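Local coordinates for protein mandelate racemase/muconate lactonizing enzyme (Polaromonas sp., PDB 2OG9) that probably catalyses a metal-assisted racemisation or related proton-abstraction reaction on a carboxylate substrate, as in other members of the enolase superfamily, at residues G294-P297 against F298-A302; L102-A105 against G106-A109; E349-G353 against R354-P358. All coordinates share one frame; numbering follows the deposited sequence.

Along the chain the order is contact 2, contact 1, contact 3, each a local contact within one continuous run of residues. Contact 2 ends helix 95-104 in the N-terminal domain, while contacts 1 and 3 belong to the barrel domain, on the first turns of helix 295-307 and in the hairpin of strands 350-351 and 354-356. Centres of contacts 1 and 2 are about 18 Å apart, those of 1 and 3 about 23 Å, and those of 2 and 3, on opposite sides of the chain's centre, about 39 Å. Helix 95-104 packs on the start of helix 295-307 through Ile-95 and Trp-99, so it joins the two domains near contact 1, while its end at contact 2 meets a second subunit.

Contact 1 of 3, residues G294-P297 against F298-A302; sequences GITP and FLKIA
Gly-294 occupies the N-cap position and opens the helix: its O accepts the N-H of Phe-298 at 3.2 Å. Its phi is positive, 107°, outside the helical range that begins with the next residue. One residue on, Ile-295 O takes Leu-299 N at 2.8 Å, with a C=O...N angle of 161°. Its side chain lies alongside that of Leu-299, both pointing the same way, with CG2 of Ile-295 3.9 Å from CD1 of Leu-299. The first torsion sets this up by placing CG2 anti to the backbone N, while the end of the side chain leads away, and Ile-295 also touches Leu-320 and Leu-324 of helix 318-326. Thr-296 O receives two weak bonds, from the N of Leu-299 and of Lys-300; its CG2 runs beside the extended lysine chain, 4.2 Å from CE of Lys-300. The hydroxyl OG1 is hydrogen-bonded to OD1 of Asp-123 and NE1 of Trp-127, both on helix 114-133. Pro-297, whose ring packs on Trp-99, offers its O to Ile-301 N at 3.0 Å, and CG1 of Ile-301 lies 3.2 Å from O of Pro-297. The i to i+4 bonds, one of them weak, mark the N-terminal start of an alpha-helix, here helix 295-307 of the enolase-superfamily TIM-barrel domain.

Contact 2 of 3, residues L102-A105 against G106-A109; sequences LCWA and GASA
Trp-104 and Ala-107 meet where helix 95-104 gives way to a 3-10 segment, a change marked by two successive i to i+3 hydrogen bonds. Gly-106 N donates to Cys-103 O at 3.0 Å, and Ala-107 N to Trp-104 O at 3.1 Å. Neither donor uses a lone-pair direction: each sits well above its carbonyl plane, by 64° at Cys-103 and 72° at Trp-104, a geometry that goes with i to i+3 winding. The chain swings out at Gly-106, whose backbone leaves helical values, and Gly-106 O then accepts Ala-109 N at 2.8 Å within the 3-10 turn. Farther out, Leu-102 packs on Ile-119 and Phe-122 of helix 114-133, and Cys-103 also touches Ile-119. The projecting turn is met by a second subunit: O and OG of Ser-108 are hydrogen-bonded to NE2 of Gln-117 and to the backbone N of Lys-69 of that subunit, respectively, and Ala-107 packs on its Met-266. Trp-104 rests on Gln-216 of the same neighbour. Back across the contact itself, CE3 of Trp-104 lies 4.0 Å from CB of Ala-107, which approaches the indole ring obliquely.

Contact 3 of 3, residues E349-G353 against R354-P358; sequences EIRDG and RMLVP
Glu-349 O receives the N-H of Leu-356 at 2.8 Å, in a nearly straight bond (166° at the hydrogen), and CA of Met-355 adds a C-H...O contact to the same oxygen. The bond belongs to a beta hairpin with a two-residue type I' turn, running from Arg-351 to Arg-354. At its closing pair, Arg-351 N donates to Arg-354 O at 2.8 Å, while the return bond from Arg-354 N to Arg-351 O is longer, 3.1 Å, and arrives from above the carbonyl plane. Asp-352 and Gly-353 both have positive phi, as this turn type requires. A water extends the ladder at the open end, accepting from Glu-349 N and donating to Leu-356 O.

Ile-350 and Met-355, deposited as selenomethionine, form the non-hydrogen-bonded pair, and their side chains cross obliquely, with CG2 of Ile-350 3.8 Å from CB of Met-355. Both reach His-336, and Met-355 goes on to Met-318 and Val-322 of helix 318-326. On the other face, Arg-354 turns away from the hairpin to a salt bridge with Glu-331 and a hydrogen bond with OG of Ser-148, on strand 148-152, which pairs with strand 354-356 in a mixed sheet.

Leu-356 lies beside the extended Glu-349 chain and crosses Arg-351 at about a right angle. The arginine takes its first torsion at 64°, with CG between the backbone N and carbonyl carbon, and runs extended to NE, which carries the guanidinium over the leucine. The carboxylate of Glu-349 is a long salt-bridge partner, well out of the guanidinium plane, so charge alone links them. CD2 of Leu-356 approaches NE of Arg-351 to 3.4 Å, and CD1 of Leu-356 sits over the centre of one guanidinium face, 3.6 Å from CZ of Arg-351.

Contact 1 of 3, residues G294-P297 against F298-A302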
loop_
_atom_site.group_PDB
_atom_site.type_symbol
_atom_site.label_atom_id
_atom_site.label_comp_id
_atom_site.label_asym_id
_atom_site.label_seq_id
_atom_site.Cartn_x
_atom_site.Cartn_y
_atom_site.Cartn_z
ATOM N N GLY A 294 14.559 -25.335 17.648
ATOM C CA GLY A 294 15.513 -25.024 18.694
ATOM C C GLY A 294 15.560 -23.576 19.144
ATOM O O GLY A 294 14.741 -22.741 18.746
ATOM N N ILE A 295 16.543 -23.287 19.987
ATOM C CA ILE A 295 16.739 -21.955 20.536
ATOM C C ILE A 295 17.171 -20.940 19.475
ATOM O O ILE A 295 16.732 -19.788 19.496
ATOM C CB ILE A 295 17.794 -21.999 21.665
ATOM C CG1 ILE A 295 17.234 -22.794 22.852
ATOM C CG2 ILE A 295 18.194 -20.583 22.066
ATOM C CD1 ILE A 295 18.271 -23.162 23.925
ATOM N N THR A 296 18.020 -21.372 18.548
ATOM C CA THR A 296 18.507 -20.483 17.500
ATOM C C THR A 296 17.352 -19.863 16.698
ATOM O O THR A 296 17.273 -18.639 16.588
ATOM C CB THR A 296 19.518 -21.215 16.580
ATOM O OG1 THR A 296 20.739 -21.443 17.307
ATOM C CG2 THR A 296 19.823 -20.389 15.337
ATOM N N PRO A 297 16.451 -20.684 16.127
ATOM C CA PRO A 297 15.356 -20.045 15.378
ATOM C C PRO A 297 14.378 -19.313 16.305
ATOM O O PRO A 297 13.775 -18.308 15.921
ATOM C CB PRO A 297 14.714 -21.208 14.609
ATOM C CG PRO A 297 15.125 -22.439 15.387
ATOM C CD PRO A 297 16.531 -22.124 15.824
ATOM N N PHE A 298 14.244 -19.806 17.535
ATOM C CA PHE A 298 13.363 -19.172 18.515
ATOM C C PHE A 298 13.830 -17.737 18.786
ATOM O O PHE A 298 13.014 -16.825 18.896
ATOM C CB PHE A 298 13.361 -19.962 19.833
ATOM C CG PHE A 298 12.436 -19.396 20.882
ATOM C CD1 PHE A 298 11.191 -19.973 21.113
ATOM C CD2 PHE A 298 12.804 -18.280 21.627
ATOM C CE1 PHE A 298 10.327 -19.447 22.073
ATOM C CE2 PHE A 298 11.942 -17.747 22.586
ATOM C CZ PHE A 298 10.706 -18.332 22.807
ATOM N N LEU A 299 15.140 -17.534 18.899
ATOM C CA LEU A 299 15.665 -16.197 19.156
ATOM C C LEU A 299 15.372 -15.260 17.990
ATOM O O LEU A 299 15.114 -14.074 18.190
ATOM C CB LEU A 299 17.173 -16.251 19.420
ATOM C CG LEU A 299 17.565 -16.984 20.705
ATOM C CD1 LEU A 299 19.069 -16.989 20.839
ATOM C CD2 LEU A 299 16.917 -16.304 21.911
ATOM N N LYS A 300 15.416 -15.783 16.769
ATOM C CA LYS A 300 15.123 -14.951 15.605
ATOM C C LYS A 300 13.657 -14.526 15.659
ATOM O O LYS A 300 13.315 -13.381 15.360
ATOM C CB LYS A 300 15.413 -15.722 14.314
ATOM C CG LYS A 300 16.888 -16.062 14.151
ATOM C CD LYS A 300 17.147 -16.963 12.957
ATOM C CE LYS A 300 18.636 -17.281 12.836
ATOM N NZ LYS A 300 18.910 -18.278 11.761
ATOM N N ILE A 301 12.799 -15.457 16.059
ATOM C CA ILE A 301 11.373 -15.189 16.168
ATOM C C ILE A 301 11.128 -14.157 17.269
ATOM O O ILE A 301 10.340 -13.231 17.086
ATOM C CB ILE A 301 10.594 -16.491 16.478
ATOM C CG1 ILE A 301 10.706 -17.452 15.288
ATOM C CG2 ILE A 301 9.124 -16.177 16.765
ATOM C CD1 ILE A 301 10.302 -18.867 15.621
ATOM N N ALA A 302 11.814 -14.316 18.402
ATOM C CA ALA A 302 11.666 -13.386 19.525
ATOM C C ALA A 302 12.093 -11.972 19.128
ATOM O O ALA A 302 11.495 -10.990 19.571
ATOM C CB ALA A 302 12.486 -13.871 20.729
#

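Contact 2 of 3, residues L102-A105 against G106-A109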
loop_
_atom_site.group_PDB
_atom_site.type_symbol
_atom_site.label_atom_id
_atom_site.label_comp_id
_atom_site.label_asym_id
_atom_site.label_seq_id
_atom_site.Cartn_x
_atom_site.Cartn_y
_atom_site.Cartn_z
ATOM N N LEU A 102 23.694 -28.438 9.365
ATOM C CA LEU A 102 22.824 -29.607 9.469
ATOM C C LEU A 102 21.602 -29.467 8.571
ATOM O O LEU A 102 21.097 -30.458 8.031
ATOM C CB LEU A 102 22.383 -29.824 10.918
ATOM C CG LEU A 102 23.479 -30.282 11.888
ATOM C CD1 LEU A 102 22.855 -30.605 13.235
ATOM C CD2 LEU A 102 24.196 -31.502 11.335
ATOM N N CYS A 103 21.128 -28.236 8.407
ATOM C CA CYS A 103 19.970 -27.989 7.555
ATOM C C CYS A 103 20.396 -28.245 6.104
ATOM O O CYS A 103 19.665 -28.871 5.331
ATOM C CB CYS A 103 19.489 -26.545 7.729
ATOM S SG CYS A 103 17.874 -26.188 6.986
ATOM N N TRP A 104 21.586 -27.778 5.733
ATOM C CA TRP A 104 22.069 -28.002 4.375
ATOM C C TRP A 104 22.304 -29.493 4.139
ATOM O O TRP A 104 22.085 -29.993 3.037
ATOM C CB TRP A 104 23.364 -27.217 4.111
ATOM C CG TRP A 104 23.134 -25.762 3.786
ATOM C CD1 TRP A 104 23.422 -24.683 4.579
ATOM C CD2 TRP A 104 22.564 -25.232 2.581
ATOM N NE1 TRP A 104 23.071 -23.515 3.939
ATOM C CE2 TRP A 104 22.544 -23.822 2.712
ATOM C CE3 TRP A 104 22.074 -25.809 1.401
ATOM C CZ2 TRP A 104 22.044 -22.982 1.706
ATOM C CZ3 TRP A 104 21.577 -24.973 0.401
ATOM C CH2 TRP A 104 21.570 -23.573 0.561
ATOM N N ALA A 105 22.738 -30.205 5.175
ATOM C CA ALA A 105 22.981 -31.637 5.055
ATOM C C ALA A 105 21.696 -32.372 4.662
ATOM O O ALA A 105 21.744 -33.501 4.176
ATOM C CB ALA A 105 23.524 -32.190 6.369
ATOM N N GLY A 106 20.553 -31.728 4.889
ATOM C CA GLY A 106 19.273 -32.321 4.536
ATOM C C GLY A 106 18.424 -31.273 3.842
ATOM O O GLY A 106 17.226 -31.149 4.105
ATOM N N ALA A 107 19.054 -30.525 2.940
ATOM C CA ALA A 107 18.392 -29.445 2.218
ATOM C C ALA A 107 17.097 -29.806 1.497
ATOM O O ALA A 107 16.183 -28.986 1.434
ATOM C CB ALA A 107 19.368 -28.804 1.229
ATOM N N SER A 108 16.995 -31.011 0.946
ATOM C CA SER A 108 15.765 -31.347 0.242
ATOM C C SER A 108 14.606 -31.530 1.220
ATOM O O SER A 108 13.461 -31.672 0.807
ATOM C CB SER A 108 15.946 -32.603 -0.627
ATOM O OG SER A 108 15.852 -33.799 0.115
ATOM N N ALA A 109 14.910 -31.507 2.515
ATOM C CA ALA A 109 13.895 -31.662 3.556
ATOM C C ALA A 109 13.306 -30.316 3.989
ATOM O O ALA A 109 12.335 -30.275 4.742
ATOM C CB ALA A 109 14.487 -32.390 4.765
#

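Contact 3 of 3, residues E349-G353 against R354-P358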
loop_
_atom_site.group_PDB
_atom_site.type_symbol
_atom_site.label_atom_id
_atom_site.label_comp_id
_atom_site.label_asym_id
_atom_site.label_seq_id
_atom_site.Cartn_x
_atom_site.Cartn_y
_atom_site.Cartn_z
ATOM N N GLU A 349 10.296 -24.360 40.334
ATOM C CA GLU A 349 9.641 -23.905 41.546
ATOM C C GLU A 349 8.706 -22.752 41.222
ATOM O O GLU A 349 9.045 -21.878 40.426
ATOM C CB GLU A 349 10.685 -23.449 42.563
ATOM C CG GLU A 349 10.178 -23.417 43.991
ATOM C CD GLU A 349 11.279 -23.123 44.990
ATOM O OE1 GLU A 349 12.387 -23.677 44.826
ATOM O OE2 GLU A 349 11.035 -22.349 45.939
ATOM N N ILE A 350 7.526 -22.754 41.835
ATOM C CA ILE A 350 6.572 -21.683 41.611
ATOM C C ILE A 350 6.167 -21.056 42.937
ATOM O O ILE A 350 6.064 -21.739 43.958
ATOM C CB ILE A 350 5.289 -22.175 40.897
ATOM C CG1 ILE A 350 4.551 -23.183 41.779
ATOM C CG2 ILE A 350 5.642 -22.784 39.546
ATOM C CD1 ILE A 350 3.170 -23.548 41.266
ATOM N N ARG A 351 5.956 -19.748 42.919
ATOM C CA ARG A 351 5.537 -19.045 44.114
ATOM C C ARG A 351 4.991 -17.672 43.781
ATOM O O ARG A 351 5.488 -16.984 42.887
ATOM C CB ARG A 351 6.693 -18.930 45.112
ATOM C CG ARG A 351 7.876 -18.110 44.649
ATOM C CD ARG A 351 9.022 -18.246 45.643
ATOM N NE ARG A 351 10.150 -17.376 45.323
ATOM C CZ ARG A 351 11.364 -17.509 45.846
ATOM N NH1 ARG A 351 11.609 -18.483 46.715
ATOM N NH2 ARG A 351 12.333 -16.671 45.502
ATOM N N ASP A 352 3.943 -17.293 44.500
ATOM C CA ASP A 352 3.306 -16.002 44.314
ATOM C C ASP A 352 2.925 -15.694 42.867
ATOM O O ASP A 352 3.078 -14.564 42.408
ATOM C CB ASP A 352 4.210 -14.901 44.870
ATOM C CG ASP A 352 4.457 -15.059 46.358
ATOM O OD1 ASP A 352 3.477 -15.323 47.085
ATOM O OD2 ASP A 352 5.620 -14.920 46.798
ATOM N N GLY A 353 2.429 -16.707 42.162
ATOM C CA GLY A 353 1.995 -16.526 40.783
ATOM C C GLY A 353 3.062 -16.523 39.699
ATOM O O GLY A 353 2.760 -16.246 38.531
ATOM N N ARG A 354 4.299 -16.842 40.060
ATOM C CA ARG A 354 5.388 -16.853 39.084
ATOM C C ARG A 354 6.279 -18.086 39.249
ATOM O O ARG A 354 6.406 -18.626 40.348
ATOM C CB ARG A 354 6.251 -15.591 39.247
ATOM C CG ARG A 354 5.473 -14.274 39.285
ATOM C CD ARG A 354 6.378 -13.083 39.603
ATOM N NE ARG A 354 7.253 -12.701 38.492
ATOM C CZ ARG A 354 6.895 -11.895 37.493
ATOM N NH1 ARG A 354 5.674 -11.379 37.460
ATOM N NH2 ARG A 354 7.764 -11.591 36.530
HETATM N N MSE A 355 6.890 -18.545 38.159
HETATM C CA MSE A 355 7.794 -19.681 38.271
HETATM C C MSE A 355 9.197 -19.106 38.295
HETATM O O MSE A 355 9.510 -18.185 37.538
HETATM C CB MSE A 355 7.626 -20.671 37.108
HETATM C CG MSE A 355 7.827 -20.125 35.711
HETATM SE SE MSE A 355 7.924 -21.602 34.418
HETATM C CE MSE A 355 6.129 -22.337 34.639
ATOM N N LEU A 356 10.034 -19.631 39.183
ATOM C CA LEU A 356 11.397 -19.143 39.319
ATOM C C LEU A 356 12.277 -19.630 38.180
ATOM O O LEU A 356 12.191 -20.782 37.758
ATOM C CB LEU A 356 12.011 -19.604 40.650
ATOM C CG LEU A 356 11.291 -19.230 41.951
ATOM C CD1 LEU A 356 12.104 -19.730 43.148
ATOM C CD2 LEU A 356 11.106 -17.727 42.031
ATOM N N VAL A 357 13.120 -18.741 37.681
ATOM C CA VAL A 357 14.034 -19.111 36.619
ATOM C C VAL A 357 15.156 -19.874 37.311
ATOM O O VAL A 357 15.739 -19.374 38.264
ATOM C CB VAL A 357 14.614 -17.864 35.934
ATOM C CG1 VAL A 357 15.650 -18.275 34.904
ATOM C CG2 VAL A 357 13.490 -17.072 35.274
ATOM N N PRO A 358 15.442 -21.107 36.867
ATOM C CA PRO A 358 16.509 -21.910 37.476
ATOM C C PRO A 358 17.831 -21.145 37.479
ATOM O O PRO A 358 18.098 -20.360 36.568
ATOM C CB PRO A 358 16.555 -23.148 36.585
ATOM C CG PRO A 358 15.139 -23.311 36.177
ATOM C CD PRO A 358 14.713 -21.889 35.854
HETATM O O HOH W 1 12.558 -22.930 39.202
#